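Local coordinates for protein virC2 (Agrobacterium tumefaciens, PDB 2RH3) that probably binds DNA through its ribbon-helix-helix fold and enhances T-DNA transfer and virulence, this chain being the C-terminal part of the protein, at residues Ser15-Asn20 with Gln32-Arg37. Sequence-based numbering, arbitrary orientation. Where two conformers were deposited one is given.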
# COMPACT_ATOMS: atom_id res chain seq x y z
N SER A 15 4.76 7.03 -9.65
CA SER A 15 3.98 5.99 -10.31
C SER A 15 3.36 6.51 -11.60
O SER A 15 2.44 7.35 -11.57
CB SER A 15 2.85 5.52 -9.37
OG SER A 15 2.02 4.60 -10.06
N LYS A 16 3.83 6.00 -12.74
CA LYS A 16 3.20 6.35 -14.01
C LYS A 16 1.75 5.88 -14.05
O LYS A 16 0.88 6.56 -14.60
CB LYS A 16 3.98 5.79 -15.20
CG LYS A 16 5.34 6.45 -15.41
CD LYS A 16 6.06 5.77 -16.57
CE LYS A 16 7.52 6.18 -16.65
NZ LYS A 16 8.21 5.46 -17.75
N ILE A 17 1.49 4.72 -13.44
CA ILE A 17 0.12 4.20 -13.40
C ILE A 17 -0.81 5.15 -12.65
O ILE A 17 -1.89 5.51 -13.14
CB ILE A 17 0.05 2.76 -12.83
CG1 ILE A 17 0.60 1.78 -13.87
CG2 ILE A 17 -1.40 2.38 -12.48
CD1 ILE A 17 0.85 0.36 -13.34
N TYR A 18 -0.38 5.60 -11.47
CA TYR A 18 -1.22 6.48 -10.66
C TYR A 18 -1.41 7.82 -11.39
O TYR A 18 -2.55 8.33 -11.49
CB TYR A 18 -0.57 6.72 -9.29
CG TYR A 18 -1.36 7.70 -8.47
CD1 TYR A 18 -2.54 7.31 -7.83
CD2 TYR A 18 -0.93 9.03 -8.35
CE1 TYR A 18 -3.29 8.23 -7.10
CE2 TYR A 18 -1.67 9.95 -7.60
CZ TYR A 18 -2.84 9.54 -6.99
OH TYR A 18 -3.60 10.44 -6.29
N ASP A 19 -0.31 8.38 -11.89
CA ASP A 19 -0.39 9.67 -12.59
C ASP A 19 -1.34 9.63 -13.79
O ASP A 19 -2.00 10.61 -14.08
CB ASP A 19 1.01 10.11 -13.05
CG ASP A 19 1.95 10.46 -11.89
OD1 ASP A 19 1.54 10.51 -10.70
OD2 ASP A 19 3.14 10.69 -12.18
N ASN A 20 -1.40 8.50 -14.50
CA ASN A 20 -2.34 8.37 -15.60
C ASN A 20 -3.79 8.16 -15.11
O ASN A 20 -4.74 8.67 -15.74
CB ASN A 20 -1.92 7.21 -16.50
CG ASN A 20 -2.76 7.11 -17.74
OD1 ASN A 20 -2.85 8.05 -18.54
ND2 ASN A 20 -3.42 5.96 -17.91
N GLN A 32 -7.36 3.33 -4.80
CA GLN A 32 -8.11 2.12 -4.44
C GLN A 32 -7.97 1.04 -5.51
O GLN A 32 -7.83 -0.14 -5.18
CB GLN A 32 -9.58 2.47 -4.19
CG GLN A 32 -9.85 2.98 -2.78
CD GLN A 32 -11.14 3.77 -2.66
OE1 GLN A 32 -11.88 3.94 -3.63
NE2 GLN A 32 -11.42 4.26 -1.46
N MET A 33 -8.00 1.46 -6.78
CA MET A 33 -7.79 0.56 -7.93
C MET A 33 -6.42 -0.11 -7.83
O MET A 33 -6.30 -1.34 -7.97
CB MET A 33 -7.93 1.31 -9.26
CG MET A 33 -9.37 1.71 -9.57
SD MET A 33 -9.45 2.85 -10.95
CE MET A 33 -8.95 1.75 -12.29
N ILE A 34 -5.40 0.71 -7.59
CA ILE A 34 -4.04 0.19 -7.46
C ILE A 34 -3.91 -0.73 -6.25
O ILE A 34 -3.34 -1.81 -6.37
CB ILE A 34 -2.99 1.31 -7.39
CG1 ILE A 34 -2.99 2.11 -8.70
CG2 ILE A 34 -1.60 0.69 -7.16
CD1 ILE A 34 -2.13 3.39 -8.66
N LEU A 35 -4.45 -0.29 -5.11
CA LEU A 35 -4.32 -1.06 -3.86
C LEU A 35 -4.92 -2.46 -3.99
O LEU A 35 -4.40 -3.43 -3.40
CB LEU A 35 -4.95 -0.30 -2.69
CG LEU A 35 -4.65 -0.78 -1.27
CD1 LEU A 35 -3.15 -0.98 -1.06
CD2 LEU A 35 -5.21 0.18 -0.23
N ARG A 36 -6.01 -2.59 -4.73
CA ARG A 36 -6.68 -3.88 -4.94
C ARG A 36 -5.68 -4.89 -5.53
O ARG A 36 -5.57 -6.03 -5.06
CB ARG A 36 -7.90 -3.71 -5.84
CG ARG A 36 -8.69 -4.98 -6.08
CD ARG A 36 -9.96 -4.73 -6.88
NE ARG A 36 -10.97 -4.02 -6.10
CZ ARG A 36 -11.46 -2.82 -6.42
NH1 ARG A 36 -11.04 -2.20 -7.51
NH2 ARG A 36 -12.37 -2.26 -5.64
N ARG A 37 -4.97 -4.45 -6.56
CA ARG A 37 -3.98 -5.27 -7.24
C ARG A 37 -2.75 -5.46 -6.34
O ARG A 37 -2.26 -6.58 -6.20
CB ARG A 37 -3.57 -4.63 -8.57
CG ARG A 37 -2.46 -5.37 -9.30
CD ARG A 37 -2.90 -6.72 -9.79
NE ARG A 37 -1.84 -7.40 -10.52
CZ ARG A 37 -2.03 -8.37 -11.42
NH1 ARG A 37 -3.25 -8.80 -11.71
NH2 ARG A 37 -0.98 -8.91 -12.04
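Ile34 reaches from helix 27-47 to the first turn of helix 16-21, and its CD1 methyl does most of the touching, meeting both Ile17 and Tyr18. CG1 of Ile34 stands anti to the carbonyl carbon (chi1 -63°) and the chain is extended beyond it, which carries CD1 to that turn. There the methyl meets CB of Tyr18 at 3.7 Å and lies 3.8 Å from Tyr18 CA, so it rests against the base of the tyrosine side chain, not over its ring face. The nearest ring atom, Tyr18 CD1, is 4.0 Å from Ile34 CD1, with the methyl at the ring edge, near its plane. Tyr18 turns its CG anti to the backbone N (chi1 176°); the two side chains cross at about a right angle, and the tyrosine runs on to Pro9, Pro10, Pro27 and Ser30. From Ile17 it is the CG2 branch that touches the methyl, 4.0 Å from Ile34 CD1 and about 90° round from Tyr18 CB. The turn that receives the methyl is fixed by Ser15, the N-cap residue: its OG accepts a nearly straight bond from Tyr18 N (3.0 Å, 165°). That same hydroxyl is hydrogen-bonded to Glu116, whose carboxylate also takes Ile17 N. Leu109 and Phe112 of helix 97-118 pack on Ile34, and Phe112 also touches Ile17. Helix 16-21 thus meets helix 27-47 through a small apolar contact and is joined to helix 97-118 by both apolar packing and the Glu116 bonds, within the hydrophobic core of this single-chain ribbon-helix-helix domain.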